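Local atomic coordinates of putative TIM-barrel metal-dependent hydrolase (Mycobacterium avium subsp. paratuberculosis S397, PDB entry 4DZI), a protein that is probably a metal-dependent hydrolase of the amidohydrolase family, built as a TIM barrel around a two-metal centre, with its substrate unknown. Residues Val12-Tyr17 and Asp104-Val109; Ser291-Ser296 and Trp357-Gly362; Phe353-Pro358 and Ala364-Phe369; Ala371-Phe376 and Arg382-Asp387. All blocks are in the same frame, centred on the assembly; numbering follows the deposited sequence.

In the fold
Interactions 1, 2 and 3 gather round the pair of cadmium ions, whereas interaction 4 lies farther out, its centre about 22 Å from that of interaction 1. Interactions 2 and 3 share Trp-357 and Pro-358; interaction 1 adds the end of strand 9-15, where the His-15 N and Trp-357 O atoms are 2.9 Å apart. The first three all hold metal ligands, but only in interaction 2 do the two segments meet through the metal itself. Guanidinium bonds join interaction 1, rings and proline interaction 3, and apolar packing interaction 4. The last two meet through Phe-353, Phe-369, Ile-384 and Met-385. All four contacts are largely buried, though several residues of interaction 4 are partly exposed.

Interaction 1 (Val12-Tyr17 and Asp104-Val109); sequences VDNHYY and DARIAV. With CD (cadmium ion), chain Q.
Asn-14 and His-15 are both extended at the end of strand 9-15, which sends their side chains to opposite sides: Asn-14 toward Arg-106 of helix 103-113, His-15 away from it and to a cadmium ion. Arg-106 carries the contact, its CG opposite the backbone N (chi1 -171°) and a bend at chi2 (52°) bringing the guanidinium to the strand end. The guanidinium comes end-on, NH1 (3.0 Å) and NH2 (2.9 Å) both donating to the backbone O of His-15 from one face of its carbonyl. NH2 gives a second, nearly straight bond (168°) to Asn-14 OD1 at 3.0 Å, approaching from above the amide plane. A water links Arg-106 NE to Asn-14 OD1, and NH1 also reaches the O of Glu-99. Asn-14 ND2 holds the amide's other end by bonding to Asp-13 O at 2.9 Å. Arg-106 is thus second-shell, gripping the backbone of His-15, whose NE2 binds cadmium at 2.2 Å beside the two carboxylate oxygens of Asp-13. His-230, Glu-293 and Asp-356 complete that site. Asp-13 and His-15, separated by Asn-14, probably correspond to the HxH motif of the first barrel strand in amidohydrolases, with Asp-13 in place of the first histidine.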
loop_
_atom_site.group_PDB
_atom_site.type_symbol
_atom_site.label_atom_id
_atom_site.label_comp_id
_atom_site.label_asym_id
_atom_site.label_seq_id
_atom_site.Cartn_x
_atom_site.Cartn_y
_atom_site.Cartn_z
ATOM N N VAL C 12 0.179 -26.206 -5.544
ATOM C CA VAL C 12 1.372 -25.440 -5.153
ATOM C C VAL C 12 1.263 -24.808 -3.757
ATOM O O VAL C 12 2.177 -24.114 -3.310
ATOM C CB VAL C 12 1.756 -24.359 -6.196
ATOM C CG1 VAL C 12 1.883 -24.985 -7.615
ATOM C CG2 VAL C 12 0.763 -23.195 -6.206
ATOM N N ASP C 13 0.164 -25.070 -3.058
ATOM C CA ASP C 13 0.032 -24.487 -1.714
ATOM C C ASP C 13 -0.570 -25.503 -0.775
ATOM O O ASP C 13 -1.796 -25.634 -0.671
ATOM C CB ASP C 13 -0.874 -23.253 -1.717
ATOM C CG ASP C 13 -0.793 -22.480 -0.427
ATOM O OD1 ASP C 13 -0.097 -22.936 0.528
ATOM O OD2 ASP C 13 -1.472 -21.428 -0.368
ATOM N N ASN C 14 0.330 -26.196 -0.070
ATOM C CA ASN C 14 -0.104 -27.075 1.011
ATOM C C ASN C 14 0.754 -26.796 2.229
ATOM O O ASN C 14 1.836 -26.243 2.128
ATOM C CB ASN C 14 0.056 -28.555 0.595
ATOM C CG ASN C 14 -1.242 -29.212 0.147
ATOM O OD1 ASN C 14 -1.479 -30.394 0.460
ATOM N ND2 ASN C 14 -2.040 -28.516 -0.659
ATOM N N HIS C 15 0.230 -27.137 3.411
ATOM C CA HIS C 15 0.985 -26.957 4.660
ATOM C C HIS C 15 1.123 -28.196 5.524
ATOM O O HIS C 15 0.294 -29.095 5.462
ATOM C CB HIS C 15 0.342 -25.823 5.494
ATOM C CG HIS C 15 0.452 -24.485 4.829
ATOM N ND1 HIS C 15 1.553 -23.730 4.943
ATOM C CD2 HIS C 15 -0.401 -23.816 3.952
ATOM C CE1 HIS C 15 1.419 -22.613 4.201
ATOM N NE2 HIS C 15 0.234 -22.653 3.595
ATOM N N TYR C 16 2.199 -28.223 6.306
ATOM C CA TYR C 16 2.297 -29.060 7.498
ATOM C C TYR C 16 2.131 -28.131 8.708
ATOM O O TYR C 16 2.172 -26.887 8.579
ATOM C CB TYR C 16 3.657 -29.769 7.553
ATOM C CG TYR C 16 4.787 -28.857 7.213
ATOM C CD1 TYR C 16 5.261 -27.905 8.134
ATOM C CD2 TYR C 16 5.390 -28.899 5.950
ATOM C CE1 TYR C 16 6.293 -27.034 7.793
ATOM C CE2 TYR C 16 6.419 -28.019 5.597
ATOM C CZ TYR C 16 6.874 -27.098 6.528
ATOM O OH TYR C 16 7.875 -26.222 6.205
ATOM N N TYR C 17 1.945 -28.725 9.890
ATOM C CA TYR C 17 1.989 -27.958 11.127
ATOM C C TYR C 17 3.267 -28.419 11.820
ATOM O O TYR C 17 3.472 -29.624 12.082
ATOM C CB TYR C 17 0.752 -28.238 11.966
ATOM C CG TYR C 17 -0.509 -27.617 11.385
ATOM C CD1 TYR C 17 -0.556 -26.251 11.102
ATOM C CD2 TYR C 17 -1.627 -28.374 11.061
ATOM C CE1 TYR C 17 -1.696 -25.643 10.594
ATOM C CE2 TYR C 17 -2.759 -27.790 10.523
ATOM C CZ TYR C 17 -2.794 -26.419 10.280
ATOM O OH TYR C 17 -3.945 -25.838 9.784
ATOM N N ASP C 104 4.161 -40.176 5.670
ATOM C CA ASP C 104 3.422 -41.315 5.141
ATOM C C ASP C 104 1.920 -41.111 5.200
ATOM O O ASP C 104 1.213 -41.437 4.257
ATOM C CB ASP C 104 3.746 -42.603 5.923
ATOM C CG ASP C 104 5.153 -43.086 5.717
ATOM O OD1 ASP C 104 5.840 -42.610 4.789
ATOM O OD2 ASP C 104 5.570 -43.970 6.501
ATOM N N ALA C 105 1.419 -40.600 6.324
ATOM C CA ALA C 105 -0.005 -40.333 6.421
ATOM C C ALA C 105 -0.440 -39.299 5.378
ATOM O O ALA C 105 -1.550 -39.393 4.826
ATOM C CB ALA C 105 -0.388 -39.860 7.822
ATOM N N ARG C 106 0.417 -38.301 5.150
ATOM C CA ARG C 106 0.093 -37.243 4.169
ATOM C C ARG C 106 -0.024 -37.777 2.742
ATOM O O ARG C 106 -0.964 -37.408 2.016
ATOM C CB ARG C 106 1.121 -36.099 4.227
ATOM C CG ARG C 106 0.710 -34.884 3.382
ATOM C CD ARG C 106 -0.698 -34.423 3.725
ATOM N NE ARG C 106 -0.920 -33.068 3.199
ATOM C CZ ARG C 106 -0.669 -31.962 3.890
ATOM N NH1 ARG C 106 -0.203 -32.050 5.126
ATOM N NH2 ARG C 106 -0.861 -30.762 3.330
ATOM N N ILE C 107 0.893 -38.674 2.365
ATOM C CA ILE C 107 0.871 -39.260 1.024
ATOM C C ILE C 107 -0.434 -40.019 0.796
ATOM O O ILE C 107 -1.038 -39.950 -0.263
ATOM C CB ILE C 107 2.060 -40.228 0.797
ATOM C CG1 ILE C 107 3.380 -39.467 0.854
ATOM C CG2 ILE C 107 1.912 -40.965 -0.536
ATOM C CD1 ILE C 107 3.450 -38.361 -0.161
ATOM N N ALA C 108 -0.875 -40.762 1.806
ATOM C CA ALA C 108 -2.131 -41.486 1.684
ATOM C C ALA C 108 -3.343 -40.564 1.520
ATOM O O ALA C 108 -4.253 -40.879 0.782
ATOM C CB ALA C 108 -2.319 -42.389 2.898
ATOM N N VAL C 109 -3.344 -39.435 2.220
ATOM C CA VAL C 109 -4.392 -38.430 2.025
ATOM C C VAL C 109 -4.287 -37.777 0.639
ATOM O O VAL C 109 -5.309 -37.533 0.016
ATOM C CB VAL C 109 -4.347 -37.376 3.172
ATOM C CG1 VAL C 109 -5.188 -36.143 2.861
ATOM C CG2 VAL C 109 -4.873 -38.029 4.444
HETATM CD CD CD Q . -0.505 -21.328 2.015
HETATM O O HOH W 1 -2.503 -32.748 0.868
#

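Interaction 2 (Ser291-Ser296 and Trp357-Gly362); sequences SIENGS and WPHGEG. With CD (cadmium ion), chain P; CD (cadmium ion), chain Q.
Glu-293 reaches the metals with a straight chain (chi2 -179°), while Glu-361 comes to the same cadmium folded back, with a sharp bend at chi2 (-86°). The two side chains meet at about a right angle, and Glu-293 OE1 lies 3.3 Å from Glu-361 OE2. Two carboxylate oxygens would probably repel at that distance, but a shared cadmium draws them together. Glu-293 clasps this ion with OE1 (2.4 Å) and OE2 (2.5 Å), and OE2 also binds the second cadmium at 2.2 Å, which makes the carboxylate a bridge. Glu-361 binds through OE2 alone. His-359 gives ND1 at 2.3 Å and turns NE2 to the hydroxyl of Thr-123, which should fix the rotation of the ring. A water and Asp-356 complete this ion's shell. Glu-293 directly follows strand 289-292, which runs parallel between strands 227-230 and 329-331; the type I turn from His-359 to Gly-362 brings its ligands in from across the shared ion, and Trp-357 beside that turn packs on helix 103-113.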
loop_
_atom_site.group_PDB
_atom_site.type_symbol
_atom_site.label_atom_id
_atom_site.label_comp_id
_atom_site.label_asym_id
_atom_site.label_seq_id
_atom_site.Cartn_x
_atom_site.Cartn_y
_atom_site.Cartn_z
ATOM N N SER C 291 4.423 -16.481 -6.543
ATOM C CA SER C 291 3.696 -15.879 -5.415
ATOM C C SER C 291 2.651 -16.859 -4.914
ATOM O O SER C 291 1.817 -17.319 -5.702
ATOM C CB SER C 291 3.022 -14.581 -5.902
ATOM O OG SER C 291 2.086 -14.114 -4.937
ATOM N N ILE C 292 2.723 -17.217 -3.632
ATOM C CA ILE C 292 1.777 -18.187 -3.058
ATOM C C ILE C 292 1.011 -17.583 -1.869
ATOM O O ILE C 292 1.617 -17.040 -0.940
ATOM C CB ILE C 292 2.544 -19.457 -2.594
ATOM C CG1 ILE C 292 3.505 -19.949 -3.699
ATOM C CG2 ILE C 292 1.560 -20.549 -2.153
ATOM C CD1 ILE C 292 4.368 -21.141 -3.299
ATOM N N GLU C 293 -0.312 -17.712 -1.912
ATOM C CA GLU C 293 -1.217 -17.221 -0.848
ATOM C C GLU C 293 -1.146 -15.725 -0.641
ATOM O O GLU C 293 -1.437 -15.231 0.448
ATOM C CB GLU C 293 -1.044 -17.979 0.504
ATOM C CG GLU C 293 -2.375 -17.991 1.294
ATOM C CD GLU C 293 -2.352 -18.673 2.644
ATOM O OE1 GLU C 293 -3.187 -18.301 3.487
ATOM O OE2 GLU C 293 -1.501 -19.559 2.871
ATOM N N ASN C 294 -0.810 -15.006 -1.702
ATOM C CA ASN C 294 -0.820 -13.542 -1.593
ATOM C C ASN C 294 -1.939 -12.893 -2.416
ATOM O O ASN C 294 -2.021 -11.643 -2.465
ATOM C CB ASN C 294 0.528 -13.036 -2.083
ATOM C CG ASN C 294 1.683 -13.639 -1.293
ATOM O OD1 ASN C 294 1.661 -13.637 -0.071
ATOM N ND2 ASN C 294 2.672 -14.189 -2.007
ATOM N N GLY C 295 -2.785 -13.709 -3.074
ATOM C CA GLY C 295 -3.819 -13.225 -4.029
ATOM C C GLY C 295 -3.163 -12.854 -5.358
ATOM O O GLY C 295 -1.959 -12.951 -5.503
ATOM N N SER C 296 -3.960 -12.347 -6.298
ATOM C CA SER C 296 -3.428 -11.884 -7.565
ATOM C C SER C 296 -3.893 -10.461 -7.799
ATOM O O SER C 296 -3.523 -9.870 -8.789
ATOM C CB SER C 296 -3.901 -12.772 -8.743
ATOM O OG SER C 296 -5.318 -12.730 -8.927
ATOM N N TRP C 357 -4.469 -26.165 1.565
ATOM C CA TRP C 357 -4.869 -27.203 2.523
ATOM C C TRP C 357 -3.749 -27.566 3.476
ATOM O O TRP C 357 -2.595 -27.681 3.080
ATOM C CB TRP C 357 -5.306 -28.423 1.686
ATOM C CG TRP C 357 -6.125 -29.398 2.490
ATOM C CD1 TRP C 357 -7.505 -29.405 2.659
ATOM C CD2 TRP C 357 -5.645 -30.548 3.263
ATOM N NE1 TRP C 357 -7.899 -30.457 3.473
ATOM C CE2 TRP C 357 -6.833 -31.155 3.880
ATOM C CE3 TRP C 357 -4.396 -31.100 3.526
ATOM C CZ2 TRP C 357 -6.746 -32.288 4.696
ATOM C CZ3 TRP C 357 -4.330 -32.242 4.337
ATOM C CH2 TRP C 357 -5.484 -32.802 4.925
ATOM N N PRO C 358 -4.040 -27.777 4.781
ATOM C CA PRO C 358 -5.314 -27.890 5.465
ATOM C C PRO C 358 -5.709 -26.629 6.224
ATOM O O PRO C 358 -6.473 -26.719 7.166
ATOM C CB PRO C 358 -4.999 -28.950 6.509
ATOM C CG PRO C 358 -3.636 -28.614 6.952
ATOM C CD PRO C 358 -2.934 -28.210 5.666
ATOM N N HIS C 359 -5.200 -25.459 5.842
ATOM C CA HIS C 359 -5.553 -24.271 6.642
ATOM C C HIS C 359 -7.019 -23.919 6.657
ATOM O O HIS C 359 -7.752 -24.223 5.744
ATOM C CB HIS C 359 -4.744 -23.065 6.115
ATOM C CG HIS C 359 -3.290 -23.066 6.528
ATOM N ND1 HIS C 359 -2.417 -22.054 6.174
ATOM C CD2 HIS C 359 -2.570 -23.938 7.316
ATOM C CE1 HIS C 359 -1.223 -22.300 6.713
ATOM N NE2 HIS C 359 -1.319 -23.443 7.433
ATOM N N GLY C 360 -7.476 -23.245 7.718
ATOM C CA GLY C 360 -8.906 -22.955 7.787
ATOM C C GLY C 360 -9.400 -22.052 6.665
ATOM O O GLY C 360 -10.553 -22.175 6.197
ATOM N N GLU C 361 -8.519 -21.146 6.226
ATOM C CA GLU C 361 -8.812 -20.212 5.115
ATOM C C GLU C 361 -8.627 -20.847 3.730
ATOM O O GLU C 361 -8.906 -20.213 2.694
ATOM C CB GLU C 361 -7.929 -18.946 5.232
ATOM C CG GLU C 361 -6.407 -19.168 5.057
ATOM C CD GLU C 361 -5.654 -19.565 6.331
ATOM O OE1 GLU C 361 -6.339 -19.873 7.355
ATOM O OE2 GLU C 361 -4.371 -19.549 6.341
ATOM N N GLY C 362 -8.191 -22.100 3.708
ATOM C CA GLY C 362 -7.983 -22.813 2.447
ATOM C C GLY C 362 -9.225 -23.546 1.985
ATOM O O GLY C 362 -10.310 -23.447 2.585
HETATM CD CD CD P . -2.907 -20.272 4.792
HETATM CD CD CD Q . -0.505 -21.328 2.015
HETATM O O HOH W 2 -1.129 -19.050 6.023
#

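Interaction 3 (Phe353-Pro358 and Ala364-Phe369); sequences FGSDWP and ASPVSF. With CD (cadmium ion), chain P; CD (cadmium ion), chain Q.
This contact belongs to the metal-binding loop at what corresponds to the end of the eighth barrel strand, where Phe-353 and Ser-355 pack on Pro-366 and Phe-369. The Phe-353 ring turns its edge to the face of Phe-369 in an offset edge-to-face pair, planes at 61° and CD1 only 3.4 Å from Phe-369 CG. Phe-353 CA sits over that face in a CH-pi contact, and CE1 touches Pro-366 O at 3.2 Å. Ser-355 CB rests against Pro-366 CB at 3.6 Å. Ser-355 OG (chi1 65°) accepts from Trp-357 N, closing an ST turn, and also bonds to Asp-11 OD2. As in other amidohydrolases, an aspartate follows the last strand: Asp-356, one of the loop's metal ligands, with His-359 and Glu-361. Here its OD1 bridges both cadmium ions, with a long bond (2.7 Å) to the one that OD2 also binds. Pro-358, after a cis peptide, lays its CB over the centre of the Trp-357 indole. Trp-357 CB also comes to Pro-366 CG at 4.1 Å, the side chains crossing at a slant.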
loop_
_atom_site.group_PDB
_atom_site.type_symbol
_atom_site.label_atom_id
_atom_site.label_comp_id
_atom_site.label_asym_id
_atom_site.label_seq_id
_atom_site.Cartn_x
_atom_site.Cartn_y
_atom_site.Cartn_z
ATOM N N PHE C 353 -2.937 -23.315 -9.692
ATOM C CA PHE C 353 -3.785 -23.842 -8.633
ATOM C C PHE C 353 -3.038 -24.125 -7.328
ATOM O O PHE C 353 -2.013 -24.816 -7.317
ATOM C CB PHE C 353 -4.475 -25.112 -9.146
ATOM C CG PHE C 353 -4.798 -26.110 -8.079
ATOM C CD1 PHE C 353 -5.761 -25.851 -7.113
ATOM C CD2 PHE C 353 -4.125 -27.326 -8.058
ATOM C CE1 PHE C 353 -6.053 -26.808 -6.142
ATOM C CE2 PHE C 353 -4.399 -28.277 -7.087
ATOM C CZ PHE C 353 -5.383 -28.034 -6.150
ATOM N N GLY C 354 -3.548 -23.548 -6.236
ATOM C CA GLY C 354 -3.040 -23.874 -4.893
ATOM C C GLY C 354 -4.264 -23.856 -3.965
ATOM O O GLY C 354 -5.097 -22.959 -4.048
ATOM N N SER C 355 -4.384 -24.847 -3.094
ATOM C CA SER C 355 -5.563 -24.968 -2.241
ATOM C C SER C 355 -5.369 -24.410 -0.826
ATOM O O SER C 355 -6.362 -24.069 -0.163
ATOM C CB SER C 355 -5.923 -26.454 -2.071
ATOM O OG SER C 355 -4.878 -27.099 -1.360
ATOM N N ASP C 356 -4.117 -24.332 -0.367
ATOM C CA ASP C 356 -3.777 -23.925 1.001
ATOM C C ASP C 356 -4.257 -24.935 2.010
ATOM O O ASP C 356 -4.454 -24.614 3.174
ATOM C CB ASP C 356 -4.375 -22.548 1.343
ATOM C CG ASP C 356 -3.717 -21.897 2.564
ATOM O OD1 ASP C 356 -2.523 -22.097 2.843
ATOM O OD2 ASP C 356 -4.431 -21.115 3.221
ATOM N N TRP C 357 -4.469 -26.165 1.565
ATOM C CA TRP C 357 -4.869 -27.203 2.523
ATOM C C TRP C 357 -3.749 -27.566 3.476
ATOM O O TRP C 357 -2.595 -27.681 3.080
ATOM C CB TRP C 357 -5.306 -28.423 1.686
ATOM C CG TRP C 357 -6.125 -29.398 2.490
ATOM C CD1 TRP C 357 -7.505 -29.405 2.659
ATOM C CD2 TRP C 357 -5.645 -30.548 3.263
ATOM N NE1 TRP C 357 -7.899 -30.457 3.473
ATOM C CE2 TRP C 357 -6.833 -31.155 3.880
ATOM C CE3 TRP C 357 -4.396 -31.100 3.526
ATOM C CZ2 TRP C 357 -6.746 -32.288 4.696
ATOM C CZ3 TRP C 357 -4.330 -32.242 4.337
ATOM C CH2 TRP C 357 -5.484 -32.802 4.925
ATOM N N PRO C 358 -4.040 -27.777 4.781
ATOM C CA PRO C 358 -5.314 -27.890 5.465
ATOM C C PRO C 358 -5.709 -26.629 6.224
ATOM O O PRO C 358 -6.473 -26.719 7.166
ATOM C CB PRO C 358 -4.999 -28.950 6.509
ATOM C CG PRO C 358 -3.636 -28.614 6.952
ATOM C CD PRO C 358 -2.934 -28.210 5.666
ATOM N N ALA C 364 -11.463 -26.851 1.592
ATOM C CA ALA C 364 -11.635 -28.132 2.266
ATOM C C ALA C 364 -11.269 -29.266 1.322
ATOM O O ALA C 364 -10.664 -30.251 1.728
ATOM C CB ALA C 364 -13.082 -28.296 2.715
ATOM N N SER C 365 -11.664 -29.116 0.061
ATOM C CA SER C 365 -11.364 -30.104 -0.975
ATOM C C SER C 365 -10.528 -29.428 -2.038
ATOM O O SER C 365 -11.037 -28.605 -2.785
ATOM C CB SER C 365 -12.650 -30.599 -1.632
ATOM O OG SER C 365 -12.369 -31.465 -2.731
ATOM N N PRO C 366 -9.249 -29.776 -2.103
ATOM C CA PRO C 366 -8.379 -29.058 -3.047
ATOM C C PRO C 366 -8.884 -29.021 -4.500
ATOM O O PRO C 366 -8.866 -27.958 -5.159
ATOM C CB PRO C 366 -7.042 -29.799 -2.906
ATOM C CG PRO C 366 -7.048 -30.288 -1.474
ATOM C CD PRO C 366 -8.499 -30.690 -1.218
ATOM N N VAL C 367 -9.314 -30.169 -5.036
ATOM C CA VAL C 367 -9.724 -30.152 -6.444
ATOM C C VAL C 367 -10.990 -29.314 -6.692
ATOM O O VAL C 367 -11.320 -29.059 -7.848
ATOM C CB VAL C 367 -9.904 -31.563 -7.061
ATOM C CG1 VAL C 367 -8.572 -32.329 -7.082
ATOM C CG2 VAL C 367 -11.031 -32.322 -6.350
ATOM N N SER C 368 -11.700 -28.893 -5.637
ATOM C CA SER C 368 -12.860 -27.997 -5.836
ATOM C C SER C 368 -12.466 -26.638 -6.419
ATOM O O SER C 368 -13.327 -25.843 -6.799
ATOM C CB SER C 368 -13.663 -27.815 -4.540
ATOM O OG SER C 368 -12.921 -27.062 -3.613
ATOM N N PHE C 369 -11.166 -26.374 -6.516
ATOM C CA PHE C 369 -10.696 -25.153 -7.177
ATOM C C PHE C 369 -11.274 -25.086 -8.595
ATOM O O PHE C 369 -11.485 -24.009 -9.126
ATOM C CB PHE C 369 -9.166 -25.157 -7.204
ATOM C CG PHE C 369 -8.529 -23.870 -7.674
ATOM C CD1 PHE C 369 -8.280 -23.652 -9.024
ATOM C CD2 PHE C 369 -8.114 -22.914 -6.753
ATOM C CE1 PHE C 369 -7.670 -22.501 -9.462
ATOM C CE2 PHE C 369 -7.490 -21.755 -7.186
ATOM C CZ PHE C 369 -7.270 -21.548 -8.540
HETATM CD CD CD P . -2.907 -20.272 4.792
HETATM CD CD CD Q . -0.505 -21.328 2.015
HETATM O O HOH W 2 -1.129 -19.050 6.023
#

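Interaction 4 (Ala371-Phe376 and Arg382-Asp387); sequences AELKGF and RKIMRD
The shortest polar bond here, Arg-382 NE to Asp-387 OD2 at 2.8 Å, is a salt bridge along helix 378-393, whose Ile-384 meets Leu-373 and Phe-376, and whose Met-385 meets Leu-373. It is not an ideal bond, for the N-H is bent (131°) and comes to the oxygen from above the carboxylate plane. Arg-382 also makes a cation-pi contact with Tyr-7. In the same residues the helix widens into a pi-type turn, in which the backbone N of Asp-387 reaches Arg-382 O at 3.0 Å. Ile-384 and Leu-373 carry the contact. Ile-384 CD1 stands over the middle of the Phe-376 ring, 4.0 Å from the centroid, a CH-pi contact made almost squarely onto the face. The isoleucine and Leu-373 reach toward each other tip to tip, Ile-384 CD1 against Leu-373 CD2 at 3.9 Å, and the side branch CG2 adds a contact with Leu-373 CD1 at 3.8 Å. Bends at chi2 (-59°) and chi3 (-65°) bring Met-385 SD beside that leucine methyl, 3.9 Å from CD1. Leu-373 and Phe-376 are the ends of a type I beta turn, closed by the bond from Phe-376 N to Leu-373 O, and the side chains at both ends point toward the helix. Helix 339-346 adds Leu-339 against Leu-373 and Phe-376, while Met-385 continues inward to Phe-353, Phe-369 and Val-9 of strand 9-15.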
loop_
_atom_site.group_PDB
_atom_site.type_symbol
_atom_site.label_atom_id
_atom_site.label_comp_id
_atom_site.label_asym_id
_atom_site.label_seq_id
_atom_site.Cartn_x
_atom_site.Cartn_y
_atom_site.Cartn_z
ATOM N N ALA C 371 -14.139 -25.402 -9.660
ATOM C CA ALA C 371 -15.407 -24.670 -9.681
ATOM C C ALA C 371 -15.187 -23.215 -10.125
ATOM O O ALA C 371 -16.105 -22.603 -10.686
ATOM C CB ALA C 371 -16.113 -24.731 -8.317
ATOM N N GLU C 372 -13.976 -22.685 -9.900
ATOM C CA GLU C 372 -13.635 -21.297 -10.264
ATOM C C GLU C 372 -13.144 -21.149 -11.703
ATOM O O GLU C 372 -12.810 -20.036 -12.132
ATOM C CB GLU C 372 -12.547 -20.739 -9.334
ATOM C CG GLU C 372 -12.732 -21.066 -7.859
ATOM C CD GLU C 372 -14.104 -20.656 -7.365
ATOM O OE1 GLU C 372 -14.739 -19.802 -8.018
ATOM O OE2 GLU C 372 -14.550 -21.191 -6.337
ATOM N N LEU C 373 -13.072 -22.268 -12.447
ATOM C CA LEU C 373 -12.466 -22.260 -13.774
ATOM C C LEU C 373 -13.467 -22.497 -14.923
ATOM O O LEU C 373 -13.068 -22.801 -16.049
ATOM C CB LEU C 373 -11.352 -23.327 -13.826
ATOM C CG LEU C 373 -10.218 -23.109 -12.799
ATOM C CD1 LEU C 373 -9.170 -24.210 -12.907
ATOM C CD2 LEU C 373 -9.554 -21.758 -13.039
ATOM N N LYS C 374 -14.755 -22.354 -14.647
ATOM C CA LYS C 374 -15.746 -22.590 -15.697
ATOM C C LYS C 374 -15.538 -21.651 -16.899
ATOM O O LYS C 374 -16.035 -21.907 -17.993
ATOM C CB LYS C 374 -17.165 -22.495 -15.139
ATOM C CG LYS C 374 -17.462 -23.500 -14.031
ATOM C CD LYS C 374 -18.796 -23.191 -13.355
ATOM C CE LYS C 374 -18.882 -23.753 -11.938
ATOM N NZ LYS C 374 -18.999 -25.239 -11.903
ATOM N N GLY C 375 -14.778 -20.583 -16.723
ATOM C CA GLY C 375 -14.491 -19.717 -17.873
ATOM C C GLY C 375 -13.350 -20.158 -18.790
ATOM O O GLY C 375 -12.882 -19.380 -19.620
ATOM N N PHE C 376 -12.894 -21.399 -18.657
ATOM C CA PHE C 376 -11.680 -21.826 -19.351
ATOM C C PHE C 376 -11.922 -23.121 -20.131
ATOM O O PHE C 376 -12.693 -23.951 -19.694
ATOM C CB PHE C 376 -10.589 -22.083 -18.315
ATOM C CG PHE C 376 -10.009 -20.826 -17.728
ATOM C CD1 PHE C 376 -8.974 -20.169 -18.368
ATOM C CD2 PHE C 376 -10.497 -20.321 -16.524
ATOM C CE1 PHE C 376 -8.434 -18.994 -17.835
ATOM C CE2 PHE C 376 -9.962 -19.147 -15.984
ATOM C CZ PHE C 376 -8.934 -18.498 -16.643
ATOM N N ARG C 382 -6.308 -27.865 -17.548
ATOM C CA ARG C 382 -5.149 -28.764 -17.343
ATOM C C ARG C 382 -3.864 -27.987 -17.077
ATOM O O ARG C 382 -3.031 -28.418 -16.270
ATOM C CB ARG C 382 -5.018 -29.734 -18.534
ATOM C CG ARG C 382 -3.674 -30.458 -18.709
ATOM C CD ARG C 382 -3.491 -31.589 -17.709
ATOM N NE ARG C 382 -2.280 -32.367 -17.961
ATOM C CZ ARG C 382 -2.266 -33.603 -18.469
ATOM N NH1 ARG C 382 -3.403 -34.213 -18.810
ATOM N NH2 ARG C 382 -1.103 -34.234 -18.625
ATOM N N LYS C 383 -3.710 -26.789 -17.662
ATOM C CA LYS C 383 -2.528 -25.992 -17.379
ATOM C C LYS C 383 -2.598 -25.481 -15.955
ATOM O O LYS C 383 -1.631 -25.577 -15.200
ATOM C CB LYS C 383 -2.407 -24.769 -18.307
ATOM C CG LYS C 383 -2.126 -25.134 -19.758
ATOM C CD LYS C 383 -2.017 -23.861 -20.579
ATOM C CE LYS C 383 -1.461 -24.227 -21.958
ATOM N NZ LYS C 383 -1.103 -23.045 -22.792
ATOM N N ILE C 384 -3.741 -24.898 -15.602
ATOM C CA ILE C 384 -3.893 -24.276 -14.276
ATOM C C ILE C 384 -3.797 -25.308 -13.147
ATOM O O ILE C 384 -3.155 -25.072 -12.101
ATOM C CB ILE C 384 -5.221 -23.515 -14.213
ATOM C CG1 ILE C 384 -5.120 -22.292 -15.148
ATOM C CG2 ILE C 384 -5.509 -23.040 -12.797
ATOM C CD1 ILE C 384 -6.446 -21.591 -15.340
ATOM N N MET C 385 -4.406 -26.469 -13.363
ATOM C CA MET C 385 -4.411 -27.505 -12.322
ATOM C C MET C 385 -3.182 -28.394 -12.223
ATOM O O MET C 385 -2.990 -29.086 -11.223
ATOM C CB MET C 385 -5.647 -28.405 -12.508
ATOM C CG MET C 385 -6.984 -27.683 -12.400
ATOM S SD MET C 385 -7.262 -26.839 -10.809
ATOM C CE MET C 385 -7.322 -28.186 -9.642
ATOM N N ARG C 386 -2.351 -28.382 -13.252
ATOM C CA ARG C 386 -1.228 -29.297 -13.283
ATOM C C ARG C 386 0.001 -28.804 -14.042
ATOM O O ARG C 386 1.093 -28.736 -13.501
ATOM C CB ARG C 386 -1.724 -30.604 -13.899
ATOM C CG ARG C 386 -0.643 -31.640 -14.008
ATOM C CD ARG C 386 -1.193 -32.912 -14.607
ATOM N NE ARG C 386 -0.035 -33.778 -14.744
ATOM C CZ ARG C 386 0.466 -34.570 -13.792
ATOM N NH1 ARG C 386 -0.122 -34.708 -12.601
ATOM N NH2 ARG C 386 1.587 -35.243 -14.036
ATOM N N ASP C 387 -0.157 -28.464 -15.324
ATOM C CA ASP C 387 1.062 -28.295 -16.101
ATOM C C ASP C 387 1.806 -26.982 -15.899
ATOM O O ASP C 387 3.032 -26.918 -16.087
ATOM C CB ASP C 387 0.768 -28.546 -17.558
ATOM C CG ASP C 387 0.482 -30.019 -17.815
ATOM O OD1 ASP C 387 1.188 -30.865 -17.236
ATOM O OD2 ASP C 387 -0.434 -30.326 -18.569
#